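Local coordinates for hypothetical protein EF2904 (Enterococcus faecalis, PDB 2AZ4), which is of unknown function but carries a two-zinc metallo-beta-lactamase-fold site and may act as a metal-dependent, RNA-binding exonuclease, at residues T8-S13 with G424-L429; H182-T187 with T210-M215; V401-L406 with I419-G424. All blocks are in the same frame, centred on the assembly; numbering follows the deposited sequence.

All three contacts belong to the two facing sheets of the metallo-beta-lactamase fold. Interaction 2 is the buried one: neighbouring parallel strands, 182-186 and 212-216, joined by main-chain bonds and, at their beginning, by polar side chains. Interaction 1 is only partly buried and pairs strand 7-13 of the other sheet with the C-terminal strand at its edge; its inner residues, Val9 and Phe11, pack on Met214 of interaction 2. Interaction 3, also partly buried, has no hydrogen bond between its segments and rests on apolar contacts. Its strand 399-403 lies next to 212-216, bonded through Leu213 and Met215, while the loop 419-424 passes from this sheet to the other and shares Gly424 with interaction 1.

Interaction 1 of 3, residues T8-S13 with G424-L429; sequences TVTFHS and GEQIVL
Phe11 CG (chi1 -61°) and Ile427 CG1 (chi1 -65°) both stand anti to the carbonyl carbon, and with Ile427 extended at chi2 (163°) its CD1 reaches the Phe11 ring. The two side chains cross obliquely, and Ile427 CD1 meets the ring rim at Phe11 CE2, 3.4 Å away. The rim also receives a backbone oxygen, Glu425 O, which lies in the ring plane. Behind this pair the antiparallel strands 8-13 and 426-428 are bonded almost straight. Val9 and Ile427 form a hydrogen-bonded pair, with Val9 N to Ile427 O at 2.9 Å and Ile427 N to Val9 O at 2.7 Å, both in the carbonyl planes. Phe11 N donates to Glu425 O in the same way (2.9 Å), whereas Gly424 N reaches Phe11 O (2.8 Å) from above the carbonyl plane. The other face carries Thr8, Thr10, Gln426 and Val428. There Thr10 and Gln426 lie side by side, with Thr10 OG1 against the Gln426 CG methylene at 3.5 Å, and Gln426 slants across the Thr8 methyl. Val9 packs on Ile184, Leu212 and Met214 of the facing sheet, and Phe11 on Met214. Past the paired region, His12 and Ser13 both face Val22 in a classic beta bulge. The C-terminal strand thus closes one edge of a sheet in the alpha-beta/beta-alpha sandwich of the metallo-beta-lactamase fold.

Interaction 2 of 3, residues H182-T187 with T210-M215; sequences HFITYT and TELLMM
His182 and Glu211 cross at about a right angle, their ring and carboxylate planes 61° apart. His182 ND1 donates at its ring edge to the syn lone pair of Glu211 OE2, nearly straight (2.7 Å, 165°); the carboxylate probably favours a protonated imidazole. Glu211, extended beyond CG, also carries OE1 to a weak bond with Phe183 N. Thr210 stands over one face of the Phe183 ring, OG1 above the ring centre and CB 4.0 Å from the centroid in a CH-pi contact, while Arg178 makes a cation-pi contact with the same ring. Thr210 OG1, anti to its backbone N, shares a hydrogen bond with Thr185 OG1 (2.9 Å). These nearly parallel strands begin and end a beta-alpha-beta crossover through helix 197-207. Their ladder is bonded nearly along the C=O axes: Thr185 N to Leu212 O, Met214 N to Thr185 O at 2.7 Å, and Thr187 N to Met214 O. On the face toward Val9, Ile184 and Leu212 lie side by side, Ile184 CG2 unusually close to Leu212 CB at 3.5 Å, and Met214, bent at chi3 (-66°), brings its CE to Ile184 CD1 at 3.7 Å. On the reverse face Leu213 CD1 touches the methyls of Thr185 and Thr187, beneath helix 385-395. Tyr186 OH is hydrogen-bonded to Asp35 OD2, and the Tyr186 side chain lies about 4 Å from that of the zinc ligand His97.

Interaction 3 of 3, residues V401-L406 with I419-G424; sequences VPIHTL and ILPERG. With ZN (zinc ion), chain D.
Val401, Pro402 and Pro421 make the tight part of this contact, which is built from apolar groups and carbonyl oxygens without any hydrogen bond between the segments. Pro421 directs its CB toward strand 399-403, and its CG meets Val401 CG1 at 3.6 Å, the valine methyl being the one anti to the backbone N (chi1 -174°). The neighbouring CD of the Pro421 ring lies 3.4 Å from Pro402 O. Ile419 O receives a CA-H...O contact from Val401 CA at 3.4 Å, close to straight at 158°, and lies 3.3 Å from Pro402 CD. With a ring in place of its N-H, Pro402 cannot donate a backbone bond here; a backbone hydrogen bond on the side of the edge strand is made two residues earlier, between Leu400 and Ile419. Phe11 of the facing sheet covers Val401, Ile403 and Pro421 from the interior.

The looser side lies toward the surface. Leu420 starts away from the strand, and only its end turns back, CD2 reaching Pro402 CG at 3.8 Å in an oblique crossing. Beyond Pro421 the segments part: exposed Glu422 and Gly424 make no contact with 401-406, and Arg423 extends to a salt bridge with Glu39.

Away from the loop, the segment 401-406 continues to the zinc site. His404, with phi and psi both positive, binds zinc through NE2 at 2.3 Å; two waters, Asp96, His97 and Asp189 complete the coordination. His404 is the last zinc ligand in the sequence, as is the final histidine of the dinuclear site of the metallo-beta-lactamase fold.

Interaction 1 of 3, residues T8-S13 with G424-L429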
loop_
_atom_site.group_PDB
_atom_site.type_symbol
_atom_site.label_atom_id
_atom_site.label_comp_id
_atom_site.label_asym_id
_atom_site.label_seq_id
_atom_site.Cartn_x
_atom_site.Cartn_y
_atom_site.Cartn_z
ATOM N N THR A 8 -10.447 -25.045 -3.055
ATOM C CA THR A 8 -10.935 -24.178 -4.130
ATOM C C THR A 8 -10.466 -22.725 -3.943
ATOM O O THR A 8 -10.607 -22.163 -2.855
ATOM C CB THR A 8 -12.485 -24.224 -4.235
ATOM O OG1 THR A 8 -12.912 -25.583 -4.352
ATOM C CG2 THR A 8 -12.982 -23.460 -5.477
ATOM N N VAL A 9 -9.929 -22.141 -5.007
ATOM C CA VAL A 9 -9.543 -20.739 -5.071
ATOM C C VAL A 9 -10.529 -19.979 -5.967
ATOM O O VAL A 9 -10.746 -20.372 -7.116
ATOM C CB VAL A 9 -8.117 -20.573 -5.673
ATOM C CG1 VAL A 9 -7.616 -19.160 -5.510
ATOM C CG2 VAL A 9 -7.118 -21.556 -5.062
ATOM N N THR A 10 -11.109 -18.894 -5.456
ATOM C CA THR A 10 -12.090 -18.106 -6.194
ATOM C C THR A 10 -11.606 -16.688 -6.314
ATOM O O THR A 10 -11.257 -16.068 -5.303
ATOM C CB THR A 10 -13.460 -18.023 -5.504
ATOM O OG1 THR A 10 -13.928 -19.324 -5.159
ATOM C CG2 THR A 10 -14.497 -17.361 -6.431
ATOM N N PHE A 11 -11.623 -16.170 -7.536
ATOM C CA PHE A 11 -11.204 -14.798 -7.825
ATOM C C PHE A 11 -12.415 -13.877 -7.874
ATOM O O PHE A 11 -12.956 -13.561 -8.942
ATOM C CB PHE A 11 -10.359 -14.751 -9.102
ATOM C CG PHE A 11 -9.102 -15.562 -8.988
ATOM C CD1 PHE A 11 -7.897 -14.959 -8.574
ATOM C CD2 PHE A 11 -9.123 -16.945 -9.235
ATOM C CE1 PHE A 11 -6.739 -15.721 -8.419
ATOM C CE2 PHE A 11 -7.966 -17.714 -9.082
ATOM C CZ PHE A 11 -6.770 -17.099 -8.669
ATOM N N HIS A 12 -12.853 -13.481 -6.682
ATOM C CA HIS A 12 -14.065 -12.688 -6.517
ATOM C C HIS A 12 -13.997 -11.317 -7.143
ATOM O O HIS A 12 -14.999 -10.844 -7.663
ATOM C CB HIS A 12 -14.403 -12.556 -5.016
ATOM C CG HIS A 12 -14.868 -13.839 -4.386
ATOM N ND1 HIS A 12 -16.070 -14.432 -4.712
ATOM C CD2 HIS A 12 -14.304 -14.627 -3.437
ATOM C CE1 HIS A 12 -16.229 -15.530 -3.991
ATOM N NE2 HIS A 12 -15.160 -15.682 -3.225
ATOM N N SER A 13 -12.825 -10.668 -7.101
ATOM C CA SER A 13 -12.740 -9.243 -7.400
ATOM C C SER A 13 -11.323 -8.825 -7.739
ATOM O O SER A 13 -10.366 -9.496 -7.377
ATOM C CB SER A 13 -13.210 -8.453 -6.168
ATOM O OG SER A 13 -13.378 -7.081 -6.433
ATOM N N GLY A 424 -14.848 -13.982 -10.903
ATOM C CA GLY A 424 -15.738 -15.060 -10.459
ATOM C C GLY A 424 -15.191 -16.466 -10.617
ATOM O O GLY A 424 -15.751 -17.423 -10.088
ATOM N N GLU A 425 -14.092 -16.593 -11.350
ATOM C CA GLU A 425 -13.495 -17.888 -11.649
ATOM C C GLU A 425 -13.008 -18.639 -10.431
ATOM O O GLU A 425 -12.334 -18.068 -9.550
ATOM C CB GLU A 425 -12.329 -17.723 -12.620
ATOM C CG GLU A 425 -12.044 -18.989 -13.429
ATOM C CD GLU A 425 -10.854 -18.831 -14.347
ATOM O OE1 GLU A 425 -10.737 -17.772 -14.989
ATOM O OE2 GLU A 425 -10.037 -19.775 -14.430
ATOM N N GLN A 426 -13.352 -19.926 -10.396
ATOM C CA GLN A 426 -12.893 -20.836 -9.369
ATOM C C GLN A 426 -11.896 -21.805 -9.952
ATOM O O GLN A 426 -12.117 -22.349 -11.038
ATOM C CB GLN A 426 -14.060 -21.595 -8.745
ATOM C CG GLN A 426 -15.097 -20.670 -8.218
ATOM C CD GLN A 426 -16.327 -21.366 -7.676
ATOM O OE1 GLN A 426 -16.261 -22.479 -7.160
ATOM N NE2 GLN A 426 -17.466 -20.691 -7.780
ATOM N N ILE A 427 -10.781 -21.979 -9.244
ATOM C CA ILE A 427 -9.791 -22.993 -9.568
ATOM C C ILE A 427 -9.866 -24.081 -8.508
ATOM O O ILE A 427 -9.703 -23.822 -7.317
ATOM C CB ILE A 427 -8.358 -22.428 -9.653
ATOM C CG1 ILE A 427 -8.246 -21.454 -10.821
ATOM C CG2 ILE A 427 -7.330 -23.566 -9.796
ATOM C CD1 ILE A 427 -7.016 -20.555 -10.739
ATOM N N VAL A 428 -10.158 -25.296 -8.952
ATOM C CA VAL A 428 -10.159 -26.444 -8.067
ATOM C C VAL A 428 -8.813 -27.136 -8.239
ATOM O O VAL A 428 -8.429 -27.545 -9.360
ATOM C CB VAL A 428 -11.338 -27.381 -8.356
ATOM C CG1 VAL A 428 -11.333 -28.545 -7.383
ATOM C CG2 VAL A 428 -12.663 -26.605 -8.261
ATOM N N LEU A 429 -8.073 -27.210 -7.139
ATOM C CA LEU A 429 -6.688 -27.665 -7.181
ATOM C C LEU A 429 -6.594 -29.188 -7.310
ATOM O O LEU A 429 -7.560 -29.906 -6.998
ATOM C CB LEU A 429 -5.915 -27.163 -5.959
ATOM C CG LEU A 429 -5.638 -25.653 -5.895
ATOM C CD1 LEU A 429 -4.900 -25.329 -4.629
ATOM C CD2 LEU A 429 -4.798 -25.181 -7.077
ATOM O OXT LEU A 429 -5.565 -29.721 -7.727
#

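Interaction 2 of 3, residues H182-T187 with T210-M215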
loop_
_atom_site.group_PDB
_atom_site.type_symbol
_atom_site.label_atom_id
_atom_site.label_comp_id
_atom_site.label_asym_id
_atom_site.label_seq_id
_atom_site.Cartn_x
_atom_site.Cartn_y
_atom_site.Cartn_z
ATOM N N HIS A 182 -2.114 -29.107 -0.651
ATOM C CA HIS A 182 -1.699 -28.006 -1.524
ATOM C C HIS A 182 -0.962 -26.866 -0.858
ATOM O O HIS A 182 -1.159 -26.576 0.328
ATOM C CB HIS A 182 -2.894 -27.454 -2.304
ATOM C CG HIS A 182 -3.624 -28.503 -3.067
ATOM N ND1 HIS A 182 -3.200 -28.955 -4.300
ATOM C CD2 HIS A 182 -4.728 -29.223 -2.756
ATOM C CE1 HIS A 182 -4.027 -29.895 -4.724
ATOM N NE2 HIS A 182 -4.963 -30.073 -3.809
ATOM N N PHE A 183 -0.142 -26.209 -1.668
ATOM C CA PHE A 183 0.694 -25.098 -1.250
ATOM C C PHE A 183 0.564 -24.037 -2.329
ATOM O O PHE A 183 0.979 -24.251 -3.476
ATOM C CB PHE A 183 2.158 -25.561 -1.130
ATOM C CG PHE A 183 3.160 -24.434 -0.950
ATOM C CD1 PHE A 183 2.839 -23.295 -0.201
ATOM C CD2 PHE A 183 4.427 -24.526 -1.505
ATOM C CE1 PHE A 183 3.759 -22.253 -0.044
ATOM C CE2 PHE A 183 5.367 -23.498 -1.337
ATOM C CZ PHE A 183 5.039 -22.362 -0.610
ATOM N N ILE A 184 -0.034 -22.902 -1.961
ATOM C CA ILE A 184 -0.217 -21.789 -2.882
ATOM C C ILE A 184 0.299 -20.482 -2.251
ATOM O O ILE A 184 0.500 -20.411 -1.054
ATOM C CB ILE A 184 -1.674 -21.681 -3.370
ATOM C CG1 ILE A 184 -2.612 -21.243 -2.243
ATOM C CG2 ILE A 184 -2.119 -23.020 -4.003
ATOM C CD1 ILE A 184 -4.018 -20.968 -2.728
ATOM N N THR A 185 0.533 -19.469 -3.072
ATOM C CA THR A 185 1.239 -18.285 -2.636
ATOM C C THR A 185 0.613 -17.050 -3.253
ATOM O O THR A 185 0.336 -17.030 -4.448
ATOM C CB THR A 185 2.730 -18.363 -3.062
ATOM O OG1 THR A 185 3.327 -19.525 -2.468
ATOM C CG2 THR A 185 3.475 -17.128 -2.606
ATOM N N TYR A 186 0.401 -16.027 -2.419
ATOM C CA TYR A 186 -0.121 -14.738 -2.827
ATOM C C TYR A 186 0.963 -13.713 -2.549
ATOM O O TYR A 186 1.370 -13.567 -1.410
ATOM C CB TYR A 186 -1.364 -14.418 -2.005
ATOM C CG TYR A 186 -1.882 -13.013 -2.215
ATOM C CD1 TYR A 186 -2.215 -12.545 -3.499
ATOM C CD2 TYR A 186 -2.002 -12.130 -1.136
ATOM C CE1 TYR A 186 -2.699 -11.241 -3.688
ATOM C CE2 TYR A 186 -2.475 -10.832 -1.312
ATOM C CZ TYR A 186 -2.826 -10.393 -2.584
ATOM O OH TYR A 186 -3.306 -9.118 -2.761
ATOM N N THR A 187 1.455 -13.026 -3.576
ATOM C CA THR A 187 2.630 -12.158 -3.392
ATOM C C THR A 187 2.327 -10.852 -2.665
ATOM O O THR A 187 3.226 -10.245 -2.079
ATOM C CB THR A 187 3.323 -11.781 -4.748
ATOM O OG1 THR A 187 2.399 -11.080 -5.591
ATOM C CG2 THR A 187 3.837 -13.010 -5.448
ATOM N N THR A 210 6.009 -23.494 -5.325
ATOM C CA THR A 210 4.598 -23.380 -4.985
ATOM C C THR A 210 3.718 -23.871 -6.131
ATOM O O THR A 210 4.036 -23.653 -7.300
ATOM C CB THR A 210 4.201 -21.933 -4.551
ATOM O OG1 THR A 210 2.875 -21.949 -4.007
ATOM C CG2 THR A 210 4.253 -20.961 -5.702
ATOM N N GLU A 211 2.603 -24.512 -5.802
ATOM C CA GLU A 211 1.712 -25.049 -6.842
ATOM C C GLU A 211 0.967 -23.965 -7.569
ATOM O O GLU A 211 0.599 -24.124 -8.724
ATOM C CB GLU A 211 0.687 -25.982 -6.236
ATOM C CG GLU A 211 1.302 -27.139 -5.540
ATOM C CD GLU A 211 0.303 -27.942 -4.760
ATOM O OE1 GLU A 211 0.721 -28.488 -3.704
ATOM O OE2 GLU A 211 -0.874 -28.028 -5.208
ATOM N N LEU A 212 0.717 -22.852 -6.894
ATOM C CA LEU A 212 -0.033 -21.787 -7.509
ATOM C C LEU A 212 0.443 -20.446 -6.960
ATOM O O LEU A 212 0.224 -20.133 -5.780
ATOM C CB LEU A 212 -1.526 -21.994 -7.248
ATOM C CG LEU A 212 -2.487 -21.106 -8.028
ATOM C CD1 LEU A 212 -2.746 -21.693 -9.429
ATOM C CD2 LEU A 212 -3.781 -21.007 -7.240
ATOM N N LEU A 213 1.108 -19.681 -7.826
ATOM C CA LEU A 213 1.634 -18.368 -7.492
ATOM C C LEU A 213 0.713 -17.277 -8.024
ATOM O O LEU A 213 0.670 -17.030 -9.232
ATOM C CB LEU A 213 3.045 -18.195 -8.073
ATOM C CG LEU A 213 3.754 -16.845 -7.835
ATOM C CD1 LEU A 213 3.893 -16.626 -6.359
ATOM C CD2 LEU A 213 5.141 -16.842 -8.481
ATOM N N MET A 214 -0.011 -16.636 -7.111
ATOM C CA MET A 214 -0.875 -15.503 -7.411
ATOM C C MET A 214 -0.054 -14.219 -7.257
ATOM O O MET A 214 0.210 -13.782 -6.144
ATOM C CB MET A 214 -2.127 -15.515 -6.507
ATOM C CG MET A 214 -3.052 -16.743 -6.750
ATOM S SD MET A 214 -4.244 -17.162 -5.454
ATOM C CE MET A 214 -3.125 -17.633 -4.146
ATOM N N MET A 215 0.355 -13.641 -8.384
ATOM C CA MET A 215 1.375 -12.590 -8.416
ATOM C C MET A 215 0.958 -11.308 -9.131
ATOM O O MET A 215 0.422 -11.348 -10.246
ATOM C CB MET A 215 2.669 -13.148 -9.039
ATOM C CG MET A 215 3.796 -12.122 -9.275
ATOM S SD MET A 215 5.317 -13.006 -9.702
ATOM C CE MET A 215 6.452 -11.638 -9.911
#

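Interaction 3 of 3, residues V401-L406 with I419-G424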
loop_
_atom_site.group_PDB
_atom_site.type_symbol
_atom_site.label_atom_id
_atom_site.label_comp_id
_atom_site.label_asym_id
_atom_site.label_seq_id
_atom_site.Cartn_x
_atom_site.Cartn_y
_atom_site.Cartn_z
ATOM N N VAL A 401 -0.454 -17.395 -11.742
ATOM C CA VAL A 401 -1.677 -16.643 -11.983
ATOM C C VAL A 401 -1.409 -15.132 -11.900
ATOM O O VAL A 401 -1.323 -14.604 -10.789
ATOM C CB VAL A 401 -2.784 -16.999 -10.926
ATOM C CG1 VAL A 401 -4.119 -16.317 -11.275
ATOM C CG2 VAL A 401 -2.957 -18.471 -10.796
ATOM N N PRO A 402 -1.253 -14.430 -13.051
ATOM C CA PRO A 402 -1.152 -12.979 -12.934
ATOM C C PRO A 402 -2.432 -12.350 -12.377
ATOM O O PRO A 402 -3.553 -12.750 -12.749
ATOM C CB PRO A 402 -0.916 -12.523 -14.377
ATOM C CG PRO A 402 -0.354 -13.762 -15.076
ATOM C CD PRO A 402 -1.106 -14.865 -14.453
ATOM N N ILE A 403 -2.237 -11.400 -11.459
ATOM C CA ILE A 403 -3.313 -10.602 -10.874
ATOM C C ILE A 403 -2.770 -9.194 -10.680
ATOM O O ILE A 403 -1.593 -8.966 -10.910
ATOM C CB ILE A 403 -3.777 -11.157 -9.515
ATOM C CG1 ILE A 403 -2.586 -11.231 -8.527
ATOM C CG2 ILE A 403 -4.516 -12.477 -9.710
ATOM C CD1 ILE A 403 -2.967 -11.567 -7.098
ATOM N N HIS A 404 -3.640 -8.259 -10.295
ATOM C CA HIS A 404 -3.232 -6.886 -10.015
ATOM C C HIS A 404 -2.417 -6.363 -11.213
ATOM O O HIS A 404 -1.268 -5.925 -11.071
ATOM C CB HIS A 404 -2.420 -6.860 -8.701
ATOM C CG HIS A 404 -2.581 -5.614 -7.893
ATOM N ND1 HIS A 404 -3.812 -5.066 -7.601
ATOM C CD2 HIS A 404 -1.664 -4.839 -7.267
ATOM C CE1 HIS A 404 -3.642 -3.992 -6.847
ATOM N NE2 HIS A 404 -2.346 -3.835 -6.632
ATOM N N THR A 405 -3.035 -6.433 -12.396
ATOM C CA THR A 405 -2.364 -6.166 -13.660
ATOM C C THR A 405 -3.380 -5.845 -14.782
ATOM O O THR A 405 -4.482 -6.386 -14.811
ATOM C CB THR A 405 -1.404 -7.358 -14.049
ATOM O OG1 THR A 405 -0.710 -7.051 -15.258
ATOM C CG2 THR A 405 -2.171 -8.701 -14.197
ATOM N N LEU A 406 -3.015 -4.921 -15.661
ATOM C CA LEU A 406 -3.803 -4.624 -16.871
ATOM C C LEU A 406 -3.318 -5.426 -18.100
ATOM O O LEU A 406 -3.952 -5.375 -19.162
ATOM C CB LEU A 406 -3.786 -3.122 -17.188
ATOM C CG LEU A 406 -4.093 -2.108 -16.083
ATOM C CD1 LEU A 406 -4.045 -0.672 -16.614
ATOM C CD2 LEU A 406 -5.426 -2.396 -15.460
ATOM N N ILE A 419 -2.396 -19.483 -15.712
ATOM C CA ILE A 419 -3.835 -19.247 -15.761
ATOM C C ILE A 419 -4.081 -17.750 -15.715
ATOM O O ILE A 419 -3.596 -17.069 -14.806
ATOM C CB ILE A 419 -4.568 -19.884 -14.554
ATOM C CG1 ILE A 419 -4.539 -21.409 -14.657
ATOM C CG2 ILE A 419 -6.016 -19.367 -14.467
ATOM C CD1 ILE A 419 -5.025 -22.128 -13.418
ATOM N N LEU A 420 -4.820 -17.245 -16.697
ATOM C CA LEU A 420 -5.242 -15.863 -16.716
ATOM C C LEU A 420 -6.685 -15.849 -16.235
ATOM O O LEU A 420 -7.589 -16.267 -16.971
ATOM C CB LEU A 420 -5.136 -15.267 -18.117
ATOM C CG LEU A 420 -3.773 -15.333 -18.818
ATOM C CD1 LEU A 420 -3.871 -14.726 -20.192
ATOM C CD2 LEU A 420 -2.671 -14.660 -18.015
ATOM N N PRO A 421 -6.907 -15.375 -14.991
ATOM C CA PRO A 421 -8.222 -15.520 -14.367
ATOM C C PRO A 421 -9.222 -14.490 -14.866
ATOM O O PRO A 421 -8.846 -13.406 -15.329
ATOM C CB PRO A 421 -7.930 -15.312 -12.878
ATOM C CG PRO A 421 -6.755 -14.392 -12.848
ATOM C CD PRO A 421 -5.948 -14.671 -14.115
ATOM N N GLU A 422 -10.497 -14.844 -14.789
ATOM C CA GLU A 422 -11.533 -13.852 -14.986
ATOM C C GLU A 422 -12.347 -13.706 -13.703
ATOM O O GLU A 422 -12.281 -14.548 -12.812
ATOM C CB GLU A 422 -12.417 -14.179 -16.196
ATOM C CG GLU A 422 -13.316 -15.376 -16.034
ATOM C CD GLU A 422 -14.033 -15.743 -17.338
ATOM O OE1 GLU A 422 -15.177 -16.253 -17.255
ATOM O OE2 GLU A 422 -13.456 -15.512 -18.435
ATOM N N ARG A 423 -13.108 -12.628 -13.621
ATOM C CA ARG A 423 -13.886 -12.351 -12.435
ATOM C C ARG A 423 -14.853 -13.508 -12.148
ATOM O O ARG A 423 -15.530 -13.997 -13.053
ATOM C CB ARG A 423 -14.604 -11.015 -12.594
ATOM C CG ARG A 423 -15.448 -10.646 -11.405
ATOM C CD ARG A 423 -16.332 -9.475 -11.715
ATOM N NE ARG A 423 -17.165 -9.180 -10.553
ATOM C CZ ARG A 423 -16.801 -8.375 -9.563
ATOM N NH1 ARG A 423 -17.626 -8.184 -8.530
ATOM N NH2 ARG A 423 -15.607 -7.771 -9.598
ATOM N N GLY A 424 -14.848 -13.982 -10.903
ATOM C CA GLY A 424 -15.738 -15.060 -10.459
ATOM C C GLY A 424 -15.191 -16.466 -10.617
ATOM O O GLY A 424 -15.751 -17.423 -10.088
HETATM ZN ZN ZN D . -1.584 -2.525 -4.914
HETATM O O HOH W 1 -1.229 -0.680 -3.525
HETATM O O HOH W 2 -0.588 -0.998 -6.382
#